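Local coordinates for farnesyl pyrophosphate synthase (Pseudomonas aeruginosa, PDB 3ZOU), which catalyses the condensation of isopentenyl diphosphate with geranyl diphosphate to give farnesyl diphosphate, a trans-prenyltransferase reaction that depends on magnesium, at residues Leu59-Arg65 with Ala194-Ala200; Arg48-Ala52 with Leu185-Val190. The contacts are given in a common frame with arbitrary orientation. Numbering follows the deposited sequence.

Overall arrangement
Both contacts join the same two parts of a predominantly helical prenyltransferase: helix 47-58 with the turn that follows it, and helix 171-196 with its C-terminal exit. Interaction 2 packs the two helices side by side in the interior, its centre about 5 Å from the centre of the chain; interaction 1 lies about 13 Å away (centre to centre), where the chain leaves both helices at their C-terminal ends, its centre about 18 Å from that of the chain. The ligands lie nearer interaction 2: the side chain of R48 is about 6 Å from bound geranyl diphosphate, and L50 of the same segment, out of reach of 185-190, touches the bound fragment 6H6.

Interaction 1. Residues Leu59-Arg65 with Ala194-Ala200; sequences LGGAPQR and ALASGRA
Two helix ends meet here. A194 belongs to the last turn of helix 171-196, and its CB lies 3.7 Å from CD1 of L59, whose mt rotamer (chi1 -63°, chi2 -175°) brings the isobutyl group against it. A196 O accepts a hydrogen bond from R65 NE (2.8 Å), near the guanidinium plane; R65, on the 3-10 turn 63-65 (CA-CA to A196 5.7 Å), has chi1 -63°, chi2 173°, chi3 62°. S197 sits opposite G61 (CA-CA 4.1 Å), so close that a CB on G61 would clash with S197 CA. With chi1 72°, S197 OG donates to A194 O (2.7 Å) and accepts from R199 N (2.9 Å), the latter closing an ST turn. Helix 47-58 ends in a Schellman motif with G60 as C-prime residue (phi/psi 83/11). G198 also has positive phi (81/2), and its CA lies 3.7 Å from R65 NH2. R199 (CA-CA to L59 6.2 Å), nearly extended beyond chi1 (-51°), lays one guanidinium face over G60 O, with NH1 2.8 Å from that oxygen at a poor angle for a hydrogen bond; its CD is 3.2 Å from L59 O. A200 CA lies 3.9 Å from L59 CD1, its CB 4.4 Å.

Interaction 2. Residues Arg48-Ala52 with Leu185-Val190; sequences RPLLA and LIEASV
Helical segments 48-52 and 185-190 run in roughly the same direction, their axes 36° apart and 8.1 Å at closest approach. The register is set by A52 and S189, whose CA atoms are 5.0 Å apart; small residues here let the backbones come close enough for a CA-H...O contact from A52 CA to S189 O (3.4 Å). S189 points toward the other helix, yet with chi1 -64° its OG donates to L185 O one turn back (2.8 Å), so the hydroxyl bonds within its own helix while OG packs 3.4 Å from R48 CB. L51 (mt) also points across: CD1 meets I186 CG2 and CD2 meets V190 CG2, each at 3.9 Å. R48 (chi1 m, then extended through chi2 and chi3) has CD 3.8 Å from L185 CD2. This is close, largely apolar packing inside the terpene-synthase-type helical bundle. Helix 67-85 adjoins R48 and S189 through V73, helix 202-227 covers L51 and V190 through I215 and L208, and helix 282-293 reaches L51 through L284 and L287.

Interaction 1. Residues Leu59-Arg65 with Ala194-Ala200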
loop_
_atom_site.group_PDB
_atom_site.type_symbol
_atom_site.label_atom_id
_atom_site.label_comp_id
_atom_site.label_asym_id
_atom_site.label_seq_id
_atom_site.Cartn_x
_atom_site.Cartn_y
_atom_site.Cartn_z
ATOM N N LEU A 59 -17.658 18.973 10.875
ATOM C CA LEU A 59 -18.696 18.124 11.501
ATOM C C LEU A 59 -18.626 18.192 13.000
ATOM O O LEU A 59 -19.236 17.353 13.658
ATOM C CB LEU A 59 -18.578 16.647 11.053
ATOM C CG LEU A 59 -18.799 16.441 9.542
ATOM C CD1 LEU A 59 -18.778 14.962 9.222
ATOM C CD2 LEU A 59 -20.036 17.057 8.937
ATOM N N GLY A 60 -17.871 19.160 13.511
ATOM C CA GLY A 60 -17.724 19.394 14.978
ATOM C C GLY A 60 -16.712 18.555 15.724
ATOM O O GLY A 60 -16.716 18.554 16.975
ATOM N N GLY A 61 -15.842 17.814 15.018
ATOM C CA GLY A 61 -14.807 17.049 15.697
ATOM C C GLY A 61 -13.601 17.854 16.056
ATOM O O GLY A 61 -13.223 18.750 15.343
ATOM N N ALA A 62 -12.980 17.566 17.196
ATOM C CA ALA A 62 -11.724 18.210 17.525
ATOM C C ALA A 62 -10.683 17.749 16.467
ATOM O O ALA A 62 -10.620 16.563 16.190
ATOM C CB ALA A 62 -11.269 17.801 18.918
ATOM N N PRO A 63 -9.891 18.676 15.907
ATOM C CA PRO A 63 -8.961 18.312 14.794
ATOM C C PRO A 63 -7.960 17.223 15.087
ATOM O O PRO A 63 -7.621 16.450 14.192
ATOM C CB PRO A 63 -8.250 19.626 14.467
ATOM C CG PRO A 63 -8.453 20.510 15.682
ATOM C CD PRO A 63 -9.774 20.102 16.263
ATOM N N GLN A 64 -7.482 17.119 16.314
ATOM C CA GLN A 64 -6.571 16.057 16.662
ATOM C C GLN A 64 -7.109 14.628 16.355
ATOM O O GLN A 64 -6.314 13.746 16.114
ATOM C CB GLN A 64 -6.052 16.194 18.104
ATOM C CG GLN A 64 -7.105 16.182 19.187
ATOM C CD GLN A 64 -7.592 17.599 19.568
ATOM O OE1 GLN A 64 -7.581 18.555 18.768
ATOM N NE2 GLN A 64 -8.010 17.731 20.823
ATOM N N ARG A 65 -8.425 14.426 16.312
ATOM C CA ARG A 65 -9.029 13.175 15.994
ATOM C C ARG A 65 -8.594 12.749 14.582
ATOM O O ARG A 65 -8.591 11.545 14.282
ATOM C CB ARG A 65 -10.540 13.209 16.020
ATOM C CG ARG A 65 -11.082 13.544 17.438
ATOM C CD ARG A 65 -12.572 13.752 17.421
ATOM N NE ARG A 65 -13.268 12.557 17.002
ATOM C CZ ARG A 65 -13.678 11.545 17.779
ATOM N NH1 ARG A 65 -13.549 11.623 19.120
ATOM N NH2 ARG A 65 -14.322 10.504 17.257
ATOM N N ALA A 194 -13.884 13.523 7.873
ATOM C CA ALA A 194 -15.291 13.489 8.281
ATOM C C ALA A 194 -15.536 12.267 9.149
ATOM O O ALA A 194 -16.202 12.294 10.165
ATOM C CB ALA A 194 -16.197 13.506 7.072
ATOM N N LEU A 195 -14.960 11.111 8.764
ATOM C CA LEU A 195 -15.142 9.928 9.560
ATOM C C LEU A 195 -14.519 10.077 10.951
ATOM O O LEU A 195 -15.057 9.552 11.912
ATOM C CB LEU A 195 -14.548 8.704 8.775
ATOM C CG LEU A 195 -15.371 8.215 7.580
ATOM C CD1 LEU A 195 -14.524 7.323 6.712
ATOM C CD2 LEU A 195 -16.660 7.510 8.012
ATOM N N ALA A 196 -13.368 10.722 11.016
ATOM C CA ALA A 196 -12.620 10.943 12.216
ATOM C C ALA A 196 -13.402 11.856 13.173
ATOM O O ALA A 196 -13.082 11.814 14.360
ATOM C CB ALA A 196 -11.267 11.595 11.946
ATOM N N SER A 197 -14.334 12.621 12.665
ATOM C CA SER A 197 -15.148 13.505 13.576
ATOM C C SER A 197 -15.970 12.683 14.589
ATOM O O SER A 197 -16.301 13.217 15.666
ATOM C CB SER A 197 -16.121 14.353 12.805
ATOM O OG SER A 197 -17.214 13.646 12.259
ATOM N N GLY A 198 -16.376 11.461 14.231
ATOM C CA GLY A 198 -17.293 10.662 15.048
ATOM C C GLY A 198 -18.745 11.062 14.838
ATOM O O GLY A 198 -19.617 10.465 15.460
ATOM N N ARG A 199 -19.003 12.018 13.934
ATOM C CA ARG A 199 -20.333 12.596 13.704
ATOM C C ARG A 199 -20.700 12.555 12.238
ATOM O O ARG A 199 -21.555 13.325 11.772
ATOM C CB ARG A 199 -20.389 14.028 14.251
ATOM C CG ARG A 199 -19.909 14.125 15.694
ATOM C CD ARG A 199 -19.632 15.528 16.280
ATOM N NE ARG A 199 -18.924 15.395 17.573
ATOM C CZ ARG A 199 -18.657 16.401 18.410
ATOM N NH1 ARG A 199 -19.055 17.645 18.134
ATOM N NH2 ARG A 199 -17.993 16.164 19.542
ATOM N N ALA A 200 -20.098 11.639 11.490
ATOM C CA ALA A 200 -20.408 11.533 10.110
ATOM C C ALA A 200 -21.825 10.990 10.024
ATOM O O ALA A 200 -22.267 10.265 10.899
ATOM C CB ALA A 200 -19.417 10.654 9.425
HETATM O O HOH W 1 -14.268 8.815 14.613
#

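Interaction 2. Residues Arg48-Ala52 with Leu185-Val190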
loop_
_atom_site.group_PDB
_atom_site.type_symbol
_atom_site.label_atom_id
_atom_site.label_comp_id
_atom_site.label_asym_id
_atom_site.label_seq_id
_atom_site.Cartn_x
_atom_site.Cartn_y
_atom_site.Cartn_z
ATOM N N ARG A 48 -3.883 18.085 1.585
ATOM C CA ARG A 48 -4.674 16.946 1.929
ATOM C C ARG A 48 -4.847 16.721 3.430
ATOM O O ARG A 48 -5.999 16.606 3.879
ATOM C CB ARG A 48 -4.104 15.724 1.173
ATOM C CG ARG A 48 -4.361 15.807 -0.333
ATOM C CD ARG A 48 -3.435 14.905 -1.107
ATOM N NE ARG A 48 -3.570 15.189 -2.544
ATOM C CZ ARG A 48 -2.982 16.217 -3.132
ATOM N NH1 ARG A 48 -2.190 17.061 -2.457
ATOM N NH2 ARG A 48 -3.179 16.444 -4.406
ATOM N N PRO A 49 -3.808 17.003 4.227
ATOM C CA PRO A 49 -4.012 17.134 5.678
ATOM C C PRO A 49 -5.003 18.257 6.068
ATOM O O PRO A 49 -5.850 18.007 6.906
ATOM C CB PRO A 49 -2.641 17.384 6.183
ATOM C CG PRO A 49 -1.777 16.488 5.272
ATOM C CD PRO A 49 -2.392 16.693 3.926
ATOM N N LEU A 50 -4.837 19.396 5.425
ATOM C CA LEU A 50 -5.728 20.591 5.686
ATOM C C LEU A 50 -7.169 20.120 5.534
ATOM O O LEU A 50 -8.069 20.374 6.323
ATOM C CB LEU A 50 -5.382 21.684 4.712
ATOM C CG LEU A 50 -5.998 23.105 4.959
ATOM C CD1 LEU A 50 -5.265 24.114 4.123
ATOM C CD2 LEU A 50 -7.445 23.073 4.623
ATOM N N LEU A 51 -7.432 19.414 4.423
ATOM C CA LEU A 51 -8.749 18.946 4.110
ATOM C C LEU A 51 -9.273 18.005 5.186
ATOM O O LEU A 51 -10.458 18.028 5.523
ATOM C CB LEU A 51 -8.787 18.291 2.718
ATOM C CG LEU A 51 -8.748 19.279 1.539
ATOM C CD1 LEU A 51 -8.416 18.600 0.222
ATOM C CD2 LEU A 51 -10.047 20.067 1.438
ATOM N N ALA A 52 -8.439 17.037 5.601
ATOM C CA ALA A 52 -8.859 16.079 6.664
ATOM C C ALA A 52 -9.195 16.836 7.953
ATOM O O ALA A 52 -10.224 16.579 8.531
ATOM C CB ALA A 52 -7.773 15.039 6.891
ATOM N N LEU A 185 -8.124 11.116 -4.210
ATOM C CA LEU A 185 -7.388 11.272 -2.955
ATOM C C LEU A 185 -7.882 12.542 -2.242
ATOM O O LEU A 185 -7.882 12.556 -0.996
ATOM C CB LEU A 185 -5.896 11.214 -3.199
ATOM C CG LEU A 185 -5.039 11.289 -1.950
ATOM C CD1 LEU A 185 -5.264 10.152 -1.011
ATOM C CD2 LEU A 185 -3.542 11.312 -2.361
ATOM N N ILE A 186 -8.216 13.589 -3.006
ATOM C CA ILE A 186 -8.826 14.791 -2.387
ATOM C C ILE A 186 -10.118 14.407 -1.702
ATOM O O ILE A 186 -10.377 14.778 -0.513
ATOM C CB ILE A 186 -8.963 15.904 -3.430
ATOM C CG1 ILE A 186 -7.582 16.464 -3.720
ATOM C CG2 ILE A 186 -9.955 16.971 -2.971
ATOM C CD1 ILE A 186 -7.527 17.250 -4.980
ATOM N N GLU A 187 -10.948 13.651 -2.373
ATOM C CA GLU A 187 -12.217 13.183 -1.868
ATOM C C GLU A 187 -11.999 12.330 -0.618
ATOM O O GLU A 187 -12.670 12.433 0.393
ATOM C CB GLU A 187 -13.111 12.501 -2.931
ATOM C CG GLU A 187 -13.529 13.474 -4.005
ATOM C CD GLU A 187 -13.693 12.933 -5.406
ATOM O OE1 GLU A 187 -14.145 11.781 -5.488
ATOM O OE2 GLU A 187 -13.392 13.715 -6.383
ATOM N N ALA A 188 -11.002 11.464 -0.658
ATOM C CA ALA A 188 -10.698 10.611 0.493
ATOM C C ALA A 188 -10.203 11.385 1.687
ATOM O O ALA A 188 -10.453 11.001 2.810
ATOM C CB ALA A 188 -9.600 9.562 0.072
ATOM N N SER A 189 -9.489 12.470 1.425
ATOM C CA SER A 189 -8.962 13.293 2.524
ATOM C C SER A 189 -10.150 13.893 3.299
ATOM O O SER A 189 -10.192 13.849 4.506
ATOM C CB SER A 189 -8.090 14.420 1.973
ATOM O OG SER A 189 -6.931 13.839 1.324
ATOM N N VAL A 190 -11.072 14.462 2.558
ATOM C CA VAL A 190 -12.318 14.972 3.164
ATOM C C VAL A 190 -13.134 13.853 3.882
ATOM O O VAL A 190 -13.608 14.012 5.013
ATOM C CB VAL A 190 -13.147 15.717 2.116
ATOM C CG1 VAL A 190 -14.570 15.972 2.589
ATOM C CG2 VAL A 190 -12.422 16.985 1.696
#